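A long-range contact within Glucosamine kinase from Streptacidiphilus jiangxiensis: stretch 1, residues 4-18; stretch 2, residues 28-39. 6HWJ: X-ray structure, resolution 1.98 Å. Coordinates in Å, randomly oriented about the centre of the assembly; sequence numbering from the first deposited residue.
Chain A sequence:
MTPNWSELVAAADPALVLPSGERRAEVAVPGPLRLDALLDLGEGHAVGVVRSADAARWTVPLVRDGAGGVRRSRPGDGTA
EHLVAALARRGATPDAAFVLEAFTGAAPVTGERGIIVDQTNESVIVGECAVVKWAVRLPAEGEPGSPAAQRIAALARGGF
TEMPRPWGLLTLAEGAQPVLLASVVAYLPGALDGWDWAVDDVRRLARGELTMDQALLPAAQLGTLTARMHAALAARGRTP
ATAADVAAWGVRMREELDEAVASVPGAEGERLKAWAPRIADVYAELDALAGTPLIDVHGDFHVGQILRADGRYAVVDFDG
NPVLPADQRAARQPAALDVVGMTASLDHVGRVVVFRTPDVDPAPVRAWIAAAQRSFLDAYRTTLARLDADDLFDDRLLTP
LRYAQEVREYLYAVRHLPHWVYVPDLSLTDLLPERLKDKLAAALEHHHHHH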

# COMPACT_ATOMS: atom_id res chain seq x y z
N ASN A 4 6.09 -25.93 27.92
CA ASN A 4 5.65 -24.59 27.62
C ASN A 4 5.76 -24.35 26.11
O ASN A 4 6.31 -25.17 25.36
N TRP A 5 5.22 -23.22 25.67
CA TRP A 5 5.27 -22.89 24.25
C TRP A 5 6.70 -22.84 23.75
O TRP A 5 6.98 -23.24 22.61
N SER A 6 7.63 -22.33 24.57
CA SER A 6 9.03 -22.22 24.15
C SER A 6 9.61 -23.59 23.81
O SER A 6 10.30 -23.74 22.80
N GLU A 7 9.37 -24.58 24.67
CA GLU A 7 9.91 -25.92 24.43
C GLU A 7 9.25 -26.57 23.22
O GLU A 7 9.90 -27.31 22.47
N LEU A 8 7.95 -26.34 23.02
CA LEU A 8 7.30 -26.89 21.84
C LEU A 8 7.88 -26.30 20.57
O LEU A 8 8.11 -27.01 19.59
N VAL A 9 8.13 -24.99 20.55
CA VAL A 9 8.64 -24.36 19.33
C VAL A 9 10.09 -24.77 19.10
O VAL A 9 10.49 -25.06 17.97
N ALA A 10 10.89 -24.83 20.17
CA ALA A 10 12.28 -25.26 20.02
C ALA A 10 12.36 -26.69 19.50
O ALA A 10 13.30 -27.02 18.77
N ALA A 11 11.38 -27.53 19.84
CA ALA A 11 11.42 -28.93 19.42
C ALA A 11 10.71 -29.15 18.10
O ALA A 11 10.71 -30.28 17.60
N ALA A 12 10.07 -28.12 17.54
CA ALA A 12 9.27 -28.31 16.35
C ALA A 12 10.14 -28.26 15.10
O ALA A 12 11.23 -27.66 15.07
N ASP A 13 9.65 -28.89 14.05
CA ASP A 13 10.32 -28.82 12.75
C ASP A 13 10.41 -27.37 12.32
O ASP A 13 9.44 -26.60 12.47
N PRO A 14 11.57 -26.93 11.81
CA PRO A 14 11.71 -25.51 11.44
C PRO A 14 10.71 -25.04 10.40
O PRO A 14 10.47 -23.82 10.30
N ALA A 15 10.11 -25.96 9.63
CA ALA A 15 9.07 -25.57 8.67
C ALA A 15 7.84 -24.99 9.34
O ALA A 15 6.95 -24.48 8.65
N LEU A 16 7.76 -25.06 10.68
CA LEU A 16 6.66 -24.46 11.41
C LEU A 16 6.40 -23.03 10.97
O LEU A 16 5.24 -22.60 10.89
N VAL A 17 7.45 -22.26 10.67
CA VAL A 17 7.26 -20.83 10.41
C VAL A 17 6.71 -20.54 9.02
O VAL A 17 6.40 -19.38 8.71
N LEU A 18 6.54 -21.58 8.15
CA LEU A 18 6.18 -21.33 6.74
C LEU A 18 4.68 -21.49 6.51
O LEU A 18 4.11 -22.55 6.84
N ALA A 28 15.79 -26.05 3.49
CA ALA A 28 14.86 -25.96 4.62
C ALA A 28 15.22 -24.79 5.52
O ALA A 28 16.37 -24.33 5.57
N VAL A 29 14.21 -24.29 6.23
CA VAL A 29 14.45 -23.28 7.26
C VAL A 29 15.43 -23.85 8.28
O VAL A 29 15.21 -24.96 8.81
N PRO A 30 16.53 -23.14 8.60
CA PRO A 30 17.52 -23.72 9.51
C PRO A 30 17.03 -23.67 10.95
O PRO A 30 16.47 -22.67 11.42
N GLY A 31 17.23 -24.78 11.65
CA GLY A 31 16.84 -24.90 13.03
C GLY A 31 18.04 -24.91 13.94
O GLY A 31 19.20 -24.86 13.49
N PRO A 32 17.80 -24.98 15.25
CA PRO A 32 16.45 -25.07 15.83
C PRO A 32 15.78 -23.71 15.90
O PRO A 32 16.47 -22.69 15.84
N LEU A 33 14.45 -23.70 16.00
CA LEU A 33 13.70 -22.48 16.19
C LEU A 33 13.79 -22.01 17.64
O LEU A 33 14.03 -22.79 18.56
N ARG A 34 13.58 -20.71 17.83
CA ARG A 34 13.53 -20.13 19.17
C ARG A 34 12.33 -19.20 19.26
O ARG A 34 12.13 -18.35 18.38
N LEU A 35 11.55 -19.35 20.31
CA LEU A 35 10.38 -18.51 20.54
C LEU A 35 10.82 -17.24 21.26
O LEU A 35 11.31 -17.30 22.39
N ASP A 36 10.64 -16.09 20.61
CA ASP A 36 11.01 -14.81 21.19
C ASP A 36 9.87 -14.17 21.98
O ASP A 36 10.12 -13.44 22.94
N ALA A 37 8.63 -14.42 21.58
CA ALA A 37 7.48 -13.81 22.24
C ALA A 37 6.25 -14.62 21.87
O ALA A 37 6.18 -15.19 20.78
N LEU A 38 5.27 -14.63 22.78
CA LEU A 38 4.11 -15.51 22.64
C LEU A 38 2.89 -14.82 23.24
O LEU A 38 2.89 -14.47 24.43
N LEU A 39 1.88 -14.59 22.42
CA LEU A 39 0.59 -14.10 22.86
C LEU A 39 -0.37 -15.29 22.94
O LEU A 39 -0.72 -15.88 21.92

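Three leucines and one valine of stretch 2 pack against a short helix and the 3-10 segment after it, and no direct hydrogen bond crosses between the two stretches. Leu33 covers the most surface. Its CA-to-CB bond points toward stretch 1, and the m,t rotamer carries the two methyls into the bend between helix and 3-10 segment. CB lies 3.9 Å from Val9 CG1; CD1 reaches Leu16 CB at 3.8 Å and Val17 CG1 at 4.0 Å; CD2 rests 4.0 Å from Pro14 CB. One side chain thus ties together both helical elements.

Pro14 and Val29 form the second knot. Pro14 points toward stretch 2, its CB 3.9 Å from Val29 CB and only 3.0 Å from Val29 O, while its CG sits 3.7 Å from Gly31 CA. Glycine matters here: an ideal CB on Gly31 would fall 2.7 Å from Pro14 CG, a clash. Val29, chi1 t, sends CG2 to Leu18 CD1 at 3.8 Å and to Val17 CG2 at 4.1 Å.

Along the strand, Leu35 (t,p) and Leu38 (t,m) both point at the helix. Leu35 CD2 packs against Trp5 CB at 3.6 Å, and Leu35 CB meets Val9 CB at 4.1 Å. Leu38 covers one face of the Trp5 indole, with CD1 3.9 Å from the centroid of the five-membered ring, a CH-pi contact. Arg34 and Asp36, on either side of Leu35 in sequence, point away and form a salt bridge with each other, Arg34 NE to Asp36 OD1 at 3.2 Å.

Water supplies the polar link. One molecule donates to Ser6 O and accepts from Leu35 N; another donates to Ala10 O and Ala12 O and accepts from Leu33 N. The rule is apolar side chains inward, with two waters bridging the backbones at Leu33 and Leu35.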

# COMPACT_ATOMS: atom_id res chain seq x y z
CB ASN A 4 6.45 -23.57 28.41
CG ASN A 4 7.93 -23.66 28.15
OD1 ASN A 4 8.36 -24.03 27.06
ND2 ASN A 4 8.72 -23.33 29.15
CB TRP A 5 4.57 -21.56 24.00
CG TRP A 5 3.08 -21.60 24.10
CD1 TRP A 5 2.32 -21.20 25.16
CD2 TRP A 5 2.16 -22.04 23.09
NE1 TRP A 5 1.00 -21.34 24.86
CE2 TRP A 5 0.86 -21.86 23.60
CE3 TRP A 5 2.30 -22.56 21.81
CZ2 TRP A 5 -0.28 -22.19 22.89
CZ3 TRP A 5 1.17 -22.88 21.09
CH2 TRP A 5 -0.10 -22.70 21.63
CB SER A 6 9.87 -21.55 25.25
OG SER A 6 9.35 -20.27 25.57
CB GLU A 7 9.70 -26.80 25.66
CG GLU A 7 10.40 -26.35 26.92
CD GLU A 7 9.96 -27.16 28.13
OE1 GLU A 7 10.77 -27.97 28.64
OE2 GLU A 7 8.80 -27.01 28.56
CB LEU A 8 5.79 -26.64 21.90
CG LEU A 8 4.97 -27.50 22.88
CD1 LEU A 8 3.53 -26.98 22.93
CD2 LEU A 8 4.99 -28.98 22.51
CB VAL A 9 8.48 -22.83 19.41
CG1 VAL A 9 9.14 -22.16 18.23
CG2 VAL A 9 7.00 -22.45 19.46
CB ALA A 10 13.01 -25.15 21.36
CB ALA A 11 10.79 -29.83 20.50
CB ALA A 12 8.17 -27.26 16.26
CB ASP A 13 9.55 -29.66 11.72
CG ASP A 13 10.26 -29.75 10.40
OD1 ASP A 13 10.43 -28.73 9.73
OD2 ASP A 13 10.63 -30.87 10.01
CB PRO A 14 13.15 -25.43 10.90
CG PRO A 14 13.87 -26.54 11.56
CD PRO A 14 12.86 -27.65 11.73
CB ALA A 15 8.67 -26.79 7.82
CB LEU A 16 6.98 -24.50 12.91
CG LEU A 16 5.95 -23.93 13.89
CD1 LEU A 16 4.73 -24.84 13.96
CD2 LEU A 16 6.59 -23.78 15.26
CB VAL A 17 8.58 -20.03 10.57
CG1 VAL A 17 9.20 -20.26 11.96
CG2 VAL A 17 9.56 -20.40 9.49
CB LEU A 18 6.94 -22.28 5.83
CG LEU A 18 8.46 -22.10 5.78
CD1 LEU A 18 9.11 -23.17 4.92
CD2 LEU A 18 8.83 -20.72 5.27
CB ALA A 28 14.88 -27.26 5.43
CB VAL A 29 13.12 -22.89 7.95
CG1 VAL A 29 13.39 -21.94 9.10
CG2 VAL A 29 12.17 -22.27 6.93
CB PRO A 30 18.75 -22.83 9.30
CG PRO A 30 18.20 -21.51 8.88
CD PRO A 30 16.90 -21.79 8.13
CB PRO A 32 16.70 -25.63 17.22
CG PRO A 32 18.04 -25.05 17.60
CD PRO A 32 18.84 -24.95 16.30
CB LEU A 33 12.22 -22.70 15.83
CG LEU A 33 11.87 -23.24 14.45
CD1 LEU A 33 10.33 -23.33 14.31
CD2 LEU A 33 12.44 -22.36 13.35
CB ARG A 34 14.82 -19.35 19.49
CG ARG A 34 14.92 -18.93 20.95
CD ARG A 34 16.18 -18.12 21.21
NE ARG A 34 16.12 -16.80 20.57
CZ ARG A 34 17.11 -15.92 20.56
NH1 ARG A 34 16.96 -14.75 19.96
NH2 ARG A 34 18.27 -16.22 21.15
CB LEU A 35 9.34 -19.27 21.34
CG LEU A 35 7.99 -18.60 21.59
CD1 LEU A 35 7.32 -18.25 20.25
CD2 LEU A 35 7.10 -19.52 22.42
CB ASP A 36 11.46 -13.84 20.10
CG ASP A 36 12.89 -14.09 19.64
OD1 ASP A 36 13.62 -14.86 20.31
OD2 ASP A 36 13.28 -13.52 18.61
CB ALA A 37 7.31 -12.34 21.84
CB LEU A 38 4.39 -16.84 23.33
CG LEU A 38 3.42 -18.02 23.12
CD1 LEU A 38 2.06 -17.75 23.76
CD2 LEU A 38 3.29 -18.32 21.64
CB LEU A 39 0.04 -13.05 21.90
CG LEU A 39 -1.39 -12.57 22.25
CD1 LEU A 39 -1.39 -11.81 23.57
CD2 LEU A 39 -1.93 -11.71 21.13
O HOH W 1 11.93 -21.59 22.03
O HOH W 2 13.43 -26.31 16.15